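Long-range contacts in glycosyl hydrolases family 2, sugar binding domain protein (Bacteroides uniformis str. 3978 T3 ii, PDB 6D1P), which probably hydrolyses the O-glycosidic bonds of glucuronides, as a beta-glucuronidase of glycosyl hydrolase family 2 from a human gut bacterium: residues A[216-220]-A[268-273]; A[227-231]-A[260-264]; A[239-243]-A[289-293]; A[744-748]-A[778-782]. One frame throughout, in Å; residues are numbered along the deposited sequence.

How the interactions relate
Interactions 1 to 3 share one beta-sandwich domain; interaction 4 lies on the opposite side of the chain's centre, about 61 to 69 Å away between centres. Interactions 1 and 2 pin strands 219-229 and 263-271 near their two ends, centres about 29 Å apart. Interaction 3 pairs strands 240-246 and 284-292 of the facing sheet, its segments alternating along the chain with theirs. It meets interaction 2, centres about 11 Å apart, through L260 against K239, F241 and L290 and F228 against F241, so the two sheets of the sandwich are joined at this end. Interaction 4, later in the chain, ties the loop before strand 751-756 to the start of strand 781-787, in a C-terminal beta region.

Interaction 1: A[216-220]-A[268-273]; sequences KGKQG and ISLKRP
The carbonyl oxygen of G217 is met by three groups: R272 CA, R272 CG and a water. R272 CA reaches G217 O at 3.1 Å in a CA-H...O contact, R272 CG lies 3.2 Å from the same G217 O, and the water donates to it. That water also accepts from R272 NE at 3.0 Å and donates to P273 O, so it stitches the arginine to both backbones. A bend in the arginine chain (chi3 92°) turns the guanidinium so that G217 O sits at its edge, near its plane. One residue on, R272 N donates to K218 O at 2.7 Å from above the carbonyl plane. Together these grips fasten the turn after strand 203-213 to the end of strand 263-271, at one extremity of the three-stranded antiparallel sheet in an immunoglobulin-like beta-sandwich domain. The pairing proper follows: G220 N donates to L270 O at 2.6 Å, almost in line with the carbonyl bond, while the return bond from L270 N to G220 O is weak. G220 leaves room for the proline ring, since a beta carbon there would collide with P273 CG. On the other face, Q219 and K271 run side by side, touching through Q219 CG and K271 CD at 3.8 Å. L270 and P273 pack on Y284 and F305, whereas Q219 N is bonded to the side chain of D214.

Interaction 2: A[227-231]-A[260-264]; sequences AFGGL and LTEIS
One face of the F228 ring carries the L260 methyl CD2, set 4.0 Å from the ring centroid and 14° off the normal in a CH-pi contact. At the ring edge lie E262 O and S264 OG, while T261 O comes in obliquely, 3.3 Å from F228 CD1. The ring's CG stands anti to the carbonyl carbon (chi1 -72°), which turns the ring toward 260-262 and sets one of its faces against L260 CD2. Its backbone is paired as well: F228 N donates to E262 O at 2.9 Å, in the carbonyl plane. With the ring cut back to an alanine here, L260 CD2 and F241 would probably lose the surface they share, leaving a gap between the sheets. L231 CD1 meets the same L260 methyl, CD2, at 3.9 Å, roughly at right angles to the direction of the ring, and also reaches E262 CA. Next to the bond, A227 and I263 form a non-hydrogen-bonded antiparallel pair, with A227 CB and I263 CD1 3.7 Å apart. Strand 219-229 ends here beside the start of strand 263-271, and its other neighbour, strand 203-213, supplies F204 to meet the F228 ring. From strand 240-246 of the facing sheet, F241 meets F228 edge-to-face in the sandwich interior.

Interaction 3: A[239-243]-A[289-293]; sequences KEFSL and ELIDN
K239 NZ holds two acceptors of the strand beside it: it forms a salt bridge to D292 OD1 and a hydrogen bond to I291 O at 2.9 Å. The second uses a lone pair of I291 O, in the carbonyl plane. The salt bridge is modelled at only 2.5 Å between K239 NZ and D292 OD1, so its exact length is doubtful, though the pairing of the charges is plain. Bends at chi2 (83°) and chi3 carry the lysine NZ to the end of strand 284-292, and the aspartate crosses it at about a right angle. At the next step inward a water mediates, donating to E240 O at 2.7 Å and accepting from I291 N at 3.0 Å. It serves where the strands have diverged too far for a direct bond; the axes of 240-243 and 289-292 run at 150°. Direct pairing resumes at S242 and E289. S242 N donates to E289 O at 3.0 Å, nearly straight at 172°, and E289 N returns the bond to S242 O at 3.1 Å from above the carbonyl plane. Among the side chains, S242 OG has a weak bond to I256 O on the neighbouring strand, and the E289 carboxylate has its main partner in R298, a salt bridge that probably offsets its charge. On the opposite face L290 CD1 lies 3.7 Å from F241 CB, with L260 and V202 packing on L290. This is the central strand pair of a four-stranded antiparallel sheet, 252-259, 240-246, 284-292 and 295-303, forming one layer of the immunoglobulin-like beta-sandwich of family 2 hydrolases.

Interaction 4: A[744-748]-A[778-782]; sequences RCLDA and ANGRA
With chi1 at -58°, CG anti to the carbonyl carbon, N779 turns its amide onto the L746 carbonyl. N779 ND2 donates to L746 O at 2.7 Å, close to the line of the C=O bond and with the acceptor almost in the amide plane. The other end of the amide is used as well, N779 OD1 accepting from the backbone N of H522, so both ends fix its rotation. A leucine in place of N779 would probably leave L746 O without that donor and the amide N of H522 without its acceptor. Two waters extend the grip. One accepts from N779 N at 2.7 Å and donates to A748 O, which also takes a weak bond from G780 N; the other accepts from R744 NH1 at 2.9 Å and donates to N779 O. Residues 745-748 form a type I beta turn, and G780 fits against it: G780 CA lies 3.2 Å from C745 O, and a beta carbon there would clash. The guanidinium planes of R744 and R781 are nearly parallel, their like charges probably eased by E736, which pairs with R744, while Q734 accepts from R781 NE. Both segments link the sheet containing strands 730-738 and 781-787 to the one containing 751-756 and 774-776, and L746 and N779 pack on W634 of the short strand 632-634.

Interaction 1: A[216-220]-A[268-273]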
loop_
_atom_site.group_PDB
_atom_site.type_symbol
_atom_site.label_atom_id
_atom_site.label_comp_id
_atom_site.label_asym_id
_atom_site.label_seq_id
_atom_site.Cartn_x
_atom_site.Cartn_y
_atom_site.Cartn_z
ATOM N N LYS A 216 47.247 -22.991 -24.029
ATOM C CA LYS A 216 47.378 -24.441 -24.018
ATOM C C LYS A 216 47.793 -24.940 -22.646
ATOM O O LYS A 216 48.056 -26.137 -22.482
ATOM C CB LYS A 216 48.355 -24.908 -25.102
ATOM C CG LYS A 216 47.643 -25.201 -26.426
ATOM C CD LYS A 216 48.596 -25.318 -27.597
ATOM C CE LYS A 216 49.318 -24.005 -27.832
ATOM N NZ LYS A 216 50.282 -24.088 -28.975
ATOM N N GLY A 217 47.841 -24.052 -21.661
ATOM C CA GLY A 217 47.937 -24.468 -20.279
ATOM C C GLY A 217 49.300 -24.942 -19.848
ATOM O O GLY A 217 49.393 -25.725 -18.898
ATOM N N LYS A 218 50.366 -24.474 -20.510
ATOM C CA LYS A 218 51.714 -24.911 -20.168
ATOM C C LYS A 218 52.182 -24.296 -18.851
ATOM O O LYS A 218 52.648 -25.008 -17.955
ATOM C CB LYS A 218 52.673 -24.575 -21.315
ATOM C CG LYS A 218 52.420 -25.407 -22.576
ATOM C CD LYS A 218 52.775 -24.669 -23.875
ATOM C CE LYS A 218 51.952 -23.384 -24.043
ATOM N NZ LYS A 218 51.535 -23.037 -25.442
ATOM N N GLN A 219 52.071 -22.981 -18.705
ATOM C CA GLN A 219 52.436 -22.361 -17.442
ATOM C C GLN A 219 51.270 -21.573 -16.862
ATOM O O GLN A 219 50.272 -21.281 -17.523
ATOM C CB GLN A 219 53.649 -21.441 -17.590
ATOM C CG GLN A 219 54.962 -22.162 -17.492
ATOM C CD GLN A 219 55.906 -21.668 -18.549
ATOM O OE1 GLN A 219 55.663 -20.617 -19.138
ATOM N NE2 GLN A 219 56.971 -22.420 -18.819
ATOM N N GLY A 220 51.431 -21.225 -15.602
ATOM C CA GLY A 220 50.468 -20.394 -14.925
ATOM C C GLY A 220 51.189 -19.391 -14.060
ATOM O O GLY A 220 52.280 -19.645 -13.543
ATOM N N ILE A 268 53.447 -15.777 -8.023
ATOM C CA ILE A 268 53.807 -17.173 -7.845
ATOM C C ILE A 268 53.778 -17.854 -9.205
ATOM O O ILE A 268 52.990 -17.496 -10.090
ATOM C CB ILE A 268 52.852 -17.846 -6.831
ATOM C CG1 ILE A 268 53.113 -17.301 -5.421
ATOM C CG2 ILE A 268 52.980 -19.356 -6.861
ATOM C CD1 ILE A 268 51.976 -16.489 -4.830
ATOM N N SER A 269 54.681 -18.810 -9.384
ATOM C CA SER A 269 54.857 -19.558 -10.621
ATOM C C SER A 269 54.182 -20.918 -10.503
ATOM O O SER A 269 54.024 -21.446 -9.400
ATOM C CB SER A 269 56.355 -19.730 -10.919
ATOM O OG SER A 269 57.127 -19.845 -9.716
ATOM N N LEU A 270 53.786 -21.491 -11.646
ATOM C CA LEU A 270 53.104 -22.784 -11.626
ATOM C C LEU A 270 53.088 -23.408 -13.011
ATOM O O LEU A 270 52.716 -22.748 -13.986
ATOM C CB LEU A 270 51.665 -22.640 -11.105
ATOM C CG LEU A 270 50.761 -23.876 -11.055
ATOM C CD1 LEU A 270 51.195 -24.884 -9.991
ATOM C CD2 LEU A 270 49.329 -23.447 -10.805
ATOM N N LYS A 271 53.451 -24.690 -13.082
ATOM C CA LYS A 271 53.550 -25.448 -14.321
ATOM C C LYS A 271 52.279 -26.262 -14.549
ATOM O O LYS A 271 51.630 -26.703 -13.600
ATOM C CB LYS A 271 54.772 -26.378 -14.281
ATOM C CG LYS A 271 56.077 -25.823 -14.919
ATOM C CD LYS A 271 56.347 -24.315 -14.669
ATOM C CE LYS A 271 56.615 -23.956 -13.189
ATOM N NZ LYS A 271 56.800 -22.479 -12.990
ATOM N N ARG A 272 51.943 -26.473 -15.836
ATOM C CA ARG A 272 50.685 -27.009 -16.373
ATOM C C ARG A 272 49.537 -27.025 -15.365
ATOM O O ARG A 272 49.045 -28.108 -15.006
ATOM C CB ARG A 272 50.886 -28.421 -16.947
ATOM C CG ARG A 272 51.051 -28.453 -18.482
ATOM C CD ARG A 272 50.698 -29.812 -19.137
ATOM N NE ARG A 272 49.295 -29.892 -19.568
ATOM C CZ ARG A 272 48.724 -30.972 -20.110
ATOM N NH1 ARG A 272 49.427 -32.089 -20.299
ATOM N NH2 ARG A 272 47.444 -30.931 -20.469
ATOM N N PRO A 273 49.066 -25.850 -14.918
ATOM C CA PRO A 273 47.977 -25.806 -13.926
ATOM C C PRO A 273 46.711 -26.522 -14.383
ATOM O O PRO A 273 46.412 -26.621 -15.573
ATOM C CB PRO A 273 47.715 -24.299 -13.748
ATOM C CG PRO A 273 48.366 -23.634 -14.948
ATOM C CD PRO A 273 49.549 -24.502 -15.263
HETATM O O HOH W 1 47.235 -27.988 -18.439
#

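Interaction 2: A[227-231]-A[260-264]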
loop_
_atom_site.group_PDB
_atom_site.type_symbol
_atom_site.label_atom_id
_atom_site.label_comp_id
_atom_site.label_asym_id
_atom_site.label_seq_id
_atom_site.Cartn_x
_atom_site.Cartn_y
_atom_site.Cartn_z
ATOM N N ALA A 227 45.626 -5.590 0.379
ATOM C CA ALA A 227 45.546 -4.293 1.030
ATOM C C ALA A 227 45.018 -4.449 2.450
ATOM O O ALA A 227 44.103 -5.240 2.696
ATOM C CB ALA A 227 44.647 -3.348 0.244
ATOM N N PHE A 228 45.580 -3.675 3.378
ATOM C CA PHE A 228 45.256 -3.772 4.796
ATOM C C PHE A 228 44.608 -2.488 5.303
ATOM O O PHE A 228 45.037 -1.382 4.956
ATOM C CB PHE A 228 46.511 -4.062 5.642
ATOM C CG PHE A 228 47.037 -5.461 5.495
ATOM C CD1 PHE A 228 48.025 -5.752 4.562
ATOM C CD2 PHE A 228 46.544 -6.489 6.291
ATOM C CE1 PHE A 228 48.510 -7.040 4.423
ATOM C CE2 PHE A 228 47.024 -7.783 6.161
ATOM C CZ PHE A 228 48.014 -8.057 5.224
ATOM N N GLY A 229 43.576 -2.650 6.138
ATOM C CA GLY A 229 43.003 -1.553 6.885
ATOM C C GLY A 229 43.563 -1.509 8.295
ATOM O O GLY A 229 44.030 -2.508 8.834
ATOM N N GLY A 230 43.480 -0.347 8.907
ATOM C CA GLY A 230 44.345 -0.084 10.029
ATOM C C GLY A 230 45.678 0.385 9.485
ATOM O O GLY A 230 45.827 0.650 8.283
ATOM N N LEU A 231 46.667 0.450 10.375
ATOM C CA LEU A 231 47.976 1.071 10.107
ATOM C C LEU A 231 47.848 2.593 9.995
ATOM O O LEU A 231 48.177 3.331 10.931
ATOM C CB LEU A 231 48.616 0.509 8.834
ATOM C CG LEU A 231 48.461 -0.993 8.630
ATOM C CD1 LEU A 231 48.984 -1.441 7.273
ATOM C CD2 LEU A 231 49.158 -1.703 9.758
ATOM N N LEU A 260 54.069 -7.399 7.054
ATOM C CA LEU A 260 52.793 -6.710 6.918
ATOM C C LEU A 260 53.056 -5.276 6.487
ATOM O O LEU A 260 53.580 -4.476 7.268
ATOM C CB LEU A 260 52.035 -6.762 8.240
ATOM C CG LEU A 260 50.526 -6.503 8.285
ATOM C CD1 LEU A 260 50.045 -6.735 9.703
ATOM C CD2 LEU A 260 50.138 -5.097 7.821
ATOM N N THR A 261 52.685 -4.944 5.249
ATOM C CA THR A 261 52.755 -3.576 4.750
ATOM C C THR A 261 51.434 -3.224 4.074
ATOM O O THR A 261 50.732 -4.109 3.572
ATOM C CB THR A 261 53.929 -3.381 3.780
ATOM O OG1 THR A 261 54.036 -1.994 3.442
ATOM C CG2 THR A 261 53.725 -4.185 2.519
ATOM N N GLU A 262 51.109 -1.920 4.054
ATOM C CA GLU A 262 49.737 -1.491 3.764
ATOM C C GLU A 262 49.230 -2.069 2.451
ATOM O O GLU A 262 48.110 -2.587 2.378
ATOM C CB GLU A 262 49.619 0.035 3.740
ATOM C CG GLU A 262 48.154 0.463 3.582
ATOM C CD GLU A 262 47.951 1.954 3.409
ATOM O OE1 GLU A 262 47.480 2.600 4.372
ATOM O OE2 GLU A 262 48.244 2.477 2.310
ATOM N N ILE A 263 50.036 -1.990 1.402
ATOM C CA ILE A 263 49.747 -2.704 0.169
ATOM C C ILE A 263 50.952 -3.572 -0.156
ATOM O O ILE A 263 52.104 -3.156 0.014
ATOM C CB ILE A 263 49.385 -1.750 -0.992
ATOM C CG1 ILE A 263 48.894 -2.542 -2.213
ATOM C CG2 ILE A 263 50.550 -0.839 -1.336
ATOM C CD1 ILE A 263 47.474 -3.103 -2.088
ATOM N N SER A 264 50.674 -4.802 -0.579
ATOM C CA SER A 264 51.687 -5.797 -0.879
ATOM C C SER A 264 51.364 -6.437 -2.219
ATOM O O SER A 264 50.244 -6.328 -2.727
ATOM C CB SER A 264 51.743 -6.872 0.209
ATOM O OG SER A 264 51.524 -6.319 1.495
#

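Interaction 3: A[239-243]-A[289-293]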
loop_
_atom_site.group_PDB
_atom_site.type_symbol
_atom_site.label_atom_id
_atom_site.label_comp_id
_atom_site.label_asym_id
_atom_site.label_seq_id
_atom_site.Cartn_x
_atom_site.Cartn_y
_atom_site.Cartn_z
ATOM N N LYS A 239 56.256 -7.285 12.388
ATOM C CA LYS A 239 55.045 -8.081 12.189
ATOM C C LYS A 239 54.961 -8.628 10.762
ATOM O O LYS A 239 55.404 -7.980 9.812
ATOM C CB LYS A 239 53.798 -7.247 12.508
ATOM C CG LYS A 239 52.462 -7.930 12.183
ATOM C CD LYS A 239 51.992 -8.877 13.296
ATOM C CE LYS A 239 50.703 -8.362 13.955
ATOM N NZ LYS A 239 50.365 -9.067 15.227
ATOM N N GLU A 240 54.395 -9.828 10.611
ATOM C CA GLU A 240 54.236 -10.452 9.306
ATOM C C GLU A 240 52.903 -11.201 9.253
ATOM O O GLU A 240 52.099 -11.155 10.194
ATOM C CB GLU A 240 55.421 -11.371 8.995
ATOM C CG GLU A 240 55.945 -12.123 10.197
ATOM C CD GLU A 240 56.884 -13.252 9.810
ATOM O OE1 GLU A 240 57.485 -13.178 8.712
ATOM O OE2 GLU A 240 57.006 -14.216 10.602
ATOM N N PHE A 241 52.678 -11.888 8.130
ATOM C CA PHE A 241 51.421 -12.560 7.817
ATOM C C PHE A 241 51.698 -13.628 6.770
ATOM O O PHE A 241 52.691 -13.560 6.043
ATOM C CB PHE A 241 50.352 -11.575 7.306
ATOM C CG PHE A 241 50.484 -11.221 5.833
ATOM C CD1 PHE A 241 49.910 -12.025 4.848
ATOM C CD2 PHE A 241 51.161 -10.073 5.438
ATOM C CE1 PHE A 241 50.028 -11.704 3.509
ATOM C CE2 PHE A 241 51.283 -9.747 4.095
ATOM C CZ PHE A 241 50.715 -10.561 3.130
ATOM N N SER A 242 50.786 -14.593 6.668
ATOM C CA SER A 242 51.010 -15.766 5.839
ATOM C C SER A 242 50.078 -15.810 4.637
ATOM O O SER A 242 49.020 -15.178 4.612
ATOM C CB SER A 242 50.837 -17.052 6.647
ATOM O OG SER A 242 51.101 -18.167 5.813
ATOM N N LEU A 243 50.474 -16.625 3.657
ATOM C CA LEU A 243 49.784 -16.712 2.370
ATOM C C LEU A 243 50.064 -18.091 1.781
ATOM O O LEU A 243 51.219 -18.392 1.460
ATOM C CB LEU A 243 50.279 -15.618 1.438
ATOM C CG LEU A 243 49.381 -15.228 0.274
ATOM C CD1 LEU A 243 48.246 -14.392 0.816
ATOM C CD2 LEU A 243 50.163 -14.465 -0.755
ATOM N N GLU A 289 46.220 -15.223 6.047
ATOM C CA GLU A 289 46.129 -15.510 7.465
ATOM C C GLU A 289 46.933 -14.477 8.228
ATOM O O GLU A 289 48.109 -14.255 7.929
ATOM C CB GLU A 289 46.646 -16.920 7.747
ATOM C CG GLU A 289 45.853 -17.655 8.780
ATOM C CD GLU A 289 46.560 -18.898 9.242
ATOM O OE1 GLU A 289 46.831 -19.775 8.391
ATOM O OE2 GLU A 289 46.865 -18.981 10.452
ATOM N N LEU A 290 46.303 -13.855 9.206
ATOM C CA LEU A 290 46.951 -12.835 10.006
ATOM C C LEU A 290 46.627 -13.096 11.466
ATOM O O LEU A 290 45.499 -13.473 11.800
ATOM C CB LEU A 290 46.492 -11.434 9.594
ATOM C CG LEU A 290 47.062 -10.295 10.435
ATOM C CD1 LEU A 290 48.569 -10.198 10.209
ATOM C CD2 LEU A 290 46.374 -8.983 10.107
ATOM N N ILE A 291 47.615 -12.896 12.334
ATOM C CA ILE A 291 47.489 -13.185 13.755
ATOM C C ILE A 291 47.776 -11.923 14.552
ATOM O O ILE A 291 48.712 -11.181 14.238
ATOM C CB ILE A 291 48.439 -14.323 14.180
ATOM C CG1 ILE A 291 48.207 -15.551 13.304
ATOM C CG2 ILE A 291 48.234 -14.667 15.654
ATOM C CD1 ILE A 291 49.372 -16.501 13.261
ATOM N N ASP A 292 46.955 -11.674 15.568
ATOM C CA ASP A 292 47.274 -10.704 16.602
ATOM C C ASP A 292 46.552 -11.122 17.871
ATOM O O ASP A 292 45.440 -11.653 17.813
ATOM C CB ASP A 292 46.877 -9.280 16.204
ATOM C CG ASP A 292 47.640 -8.228 16.985
ATOM O OD1 ASP A 292 48.876 -8.378 17.112
ATOM O OD2 ASP A 292 47.006 -7.259 17.465
ATOM N N ASN A 293 47.212 -10.898 19.012
ATOM C CA ASN A 293 46.659 -11.209 20.335
ATOM C C ASN A 293 46.165 -12.653 20.422
ATOM O O ASN A 293 45.214 -12.955 21.144
ATOM C CB ASN A 293 45.544 -10.228 20.711
ATOM C CG ASN A 293 46.068 -8.809 20.979
ATOM O OD1 ASN A 293 47.198 -8.472 20.626
ATOM N ND2 ASN A 293 45.238 -7.979 21.608
HETATM O O HOH W 2 50.564 -12.945 11.565
#

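Interaction 4: A[744-748]-A[778-782]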
loop_
_atom_site.group_PDB
_atom_site.type_symbol
_atom_site.label_atom_id
_atom_site.label_comp_id
_atom_site.label_asym_id
_atom_site.label_seq_id
_atom_site.Cartn_x
_atom_site.Cartn_y
_atom_site.Cartn_z
ATOM N N ARG A 744 -15.257 -29.620 -24.462
ATOM C CA ARG A 744 -14.184 -28.729 -24.040
ATOM C C ARG A 744 -13.737 -27.845 -25.206
ATOM O O ARG A 744 -13.557 -28.315 -26.335
ATOM C CB ARG A 744 -12.993 -29.535 -23.492
ATOM C CG ARG A 744 -11.873 -28.639 -22.896
ATOM C CD ARG A 744 -10.697 -29.423 -22.274
ATOM N NE ARG A 744 -11.082 -30.107 -21.044
ATOM C CZ ARG A 744 -10.246 -30.732 -20.216
ATOM N NH1 ARG A 744 -8.940 -30.779 -20.469
ATOM N NH2 ARG A 744 -10.728 -31.305 -19.117
ATOM N N CYS A 745 -13.574 -26.553 -24.933
ATOM C CA CYS A 745 -13.086 -25.611 -25.937
ATOM C C CYS A 745 -11.568 -25.618 -25.882
ATOM O O CYS A 745 -10.964 -24.922 -25.068
ATOM C CB CYS A 745 -13.644 -24.220 -25.685
ATOM S SG CYS A 745 -15.402 -24.196 -25.422
ATOM N N LEU A 746 -10.943 -26.384 -26.767
ATOM C CA LEU A 746 -9.532 -26.708 -26.622
ATOM C C LEU A 746 -8.607 -25.600 -27.108
ATOM O O LEU A 746 -7.384 -25.716 -26.952
ATOM C CB LEU A 746 -9.230 -28.021 -27.349
ATOM C CG LEU A 746 -9.759 -29.275 -26.646
ATOM C CD1 LEU A 746 -9.664 -30.516 -27.540
ATOM C CD2 LEU A 746 -8.997 -29.505 -25.345
ATOM N N ASP A 747 -9.144 -24.528 -27.683
ATOM C CA ASP A 747 -8.327 -23.376 -28.041
ATOM C C ASP A 747 -8.805 -22.117 -27.325
ATOM O O ASP A 747 -8.510 -21.001 -27.775
ATOM C CB ASP A 747 -8.316 -23.178 -29.560
ATOM C CG ASP A 747 -9.692 -22.860 -30.106
ATOM O OD1 ASP A 747 -9.802 -22.460 -31.281
ATOM O OD2 ASP A 747 -10.670 -22.998 -29.341
ATOM N N ALA A 748 -9.540 -22.277 -26.219
ATOM C CA ALA A 748 -10.026 -21.131 -25.453
ATOM C C ALA A 748 -8.892 -20.514 -24.639
ATOM O O ALA A 748 -8.129 -21.231 -23.986
ATOM C CB ALA A 748 -11.173 -21.554 -24.531
ATOM N N ALA A 778 -5.655 -22.439 -20.538
ATOM C CA ALA A 778 -4.661 -23.191 -21.302
ATOM C C ALA A 778 -5.415 -24.342 -21.956
ATOM O O ALA A 778 -5.711 -25.342 -21.295
ATOM C CB ALA A 778 -3.538 -23.693 -20.406
ATOM N N ASN A 779 -5.757 -24.178 -23.234
ATOM C CA ASN A 779 -6.620 -25.122 -23.953
ATOM C C ASN A 779 -7.917 -25.379 -23.180
ATOM O O ASN A 779 -8.303 -26.521 -22.927
ATOM C CB ASN A 779 -5.871 -26.428 -24.257
ATOM C CG ASN A 779 -4.611 -26.190 -25.072
ATOM O OD1 ASN A 779 -3.495 -26.401 -24.594
ATOM N ND2 ASN A 779 -4.784 -25.724 -26.307
ATOM N N GLY A 780 -8.594 -24.289 -22.811
ATOM C CA GLY A 780 -9.881 -24.362 -22.143
ATOM C C GLY A 780 -9.826 -24.690 -20.669
ATOM O O GLY A 780 -10.839 -25.094 -20.090
ATOM N N ARG A 781 -8.682 -24.483 -20.034
ATOM C CA ARG A 781 -8.404 -25.036 -18.723
ATOM C C ARG A 781 -7.620 -24.025 -17.889
ATOM O O ARG A 781 -6.702 -23.374 -18.393
ATOM C CB ARG A 781 -7.632 -26.330 -18.928
ATOM C CG ARG A 781 -7.110 -27.046 -17.732
ATOM C CD ARG A 781 -6.678 -28.447 -18.197
ATOM N NE ARG A 781 -6.072 -29.223 -17.120
ATOM C CZ ARG A 781 -4.785 -29.547 -17.067
ATOM N NH1 ARG A 781 -3.970 -29.175 -18.044
ATOM N NH2 ARG A 781 -4.318 -30.253 -16.041
ATOM N N ALA A 782 -7.997 -23.879 -16.622
ATOM C CA ALA A 782 -7.204 -23.102 -15.681
ATOM C C ALA A 782 -7.398 -23.695 -14.297
ATOM O O ALA A 782 -8.485 -24.163 -13.954
ATOM C CB ALA A 782 -7.576 -21.612 -15.691
HETATM O O HOH W 3 -7.220 -29.127 -22.059
HETATM O O HOH W 4 -5.288 -21.869 -24.587
#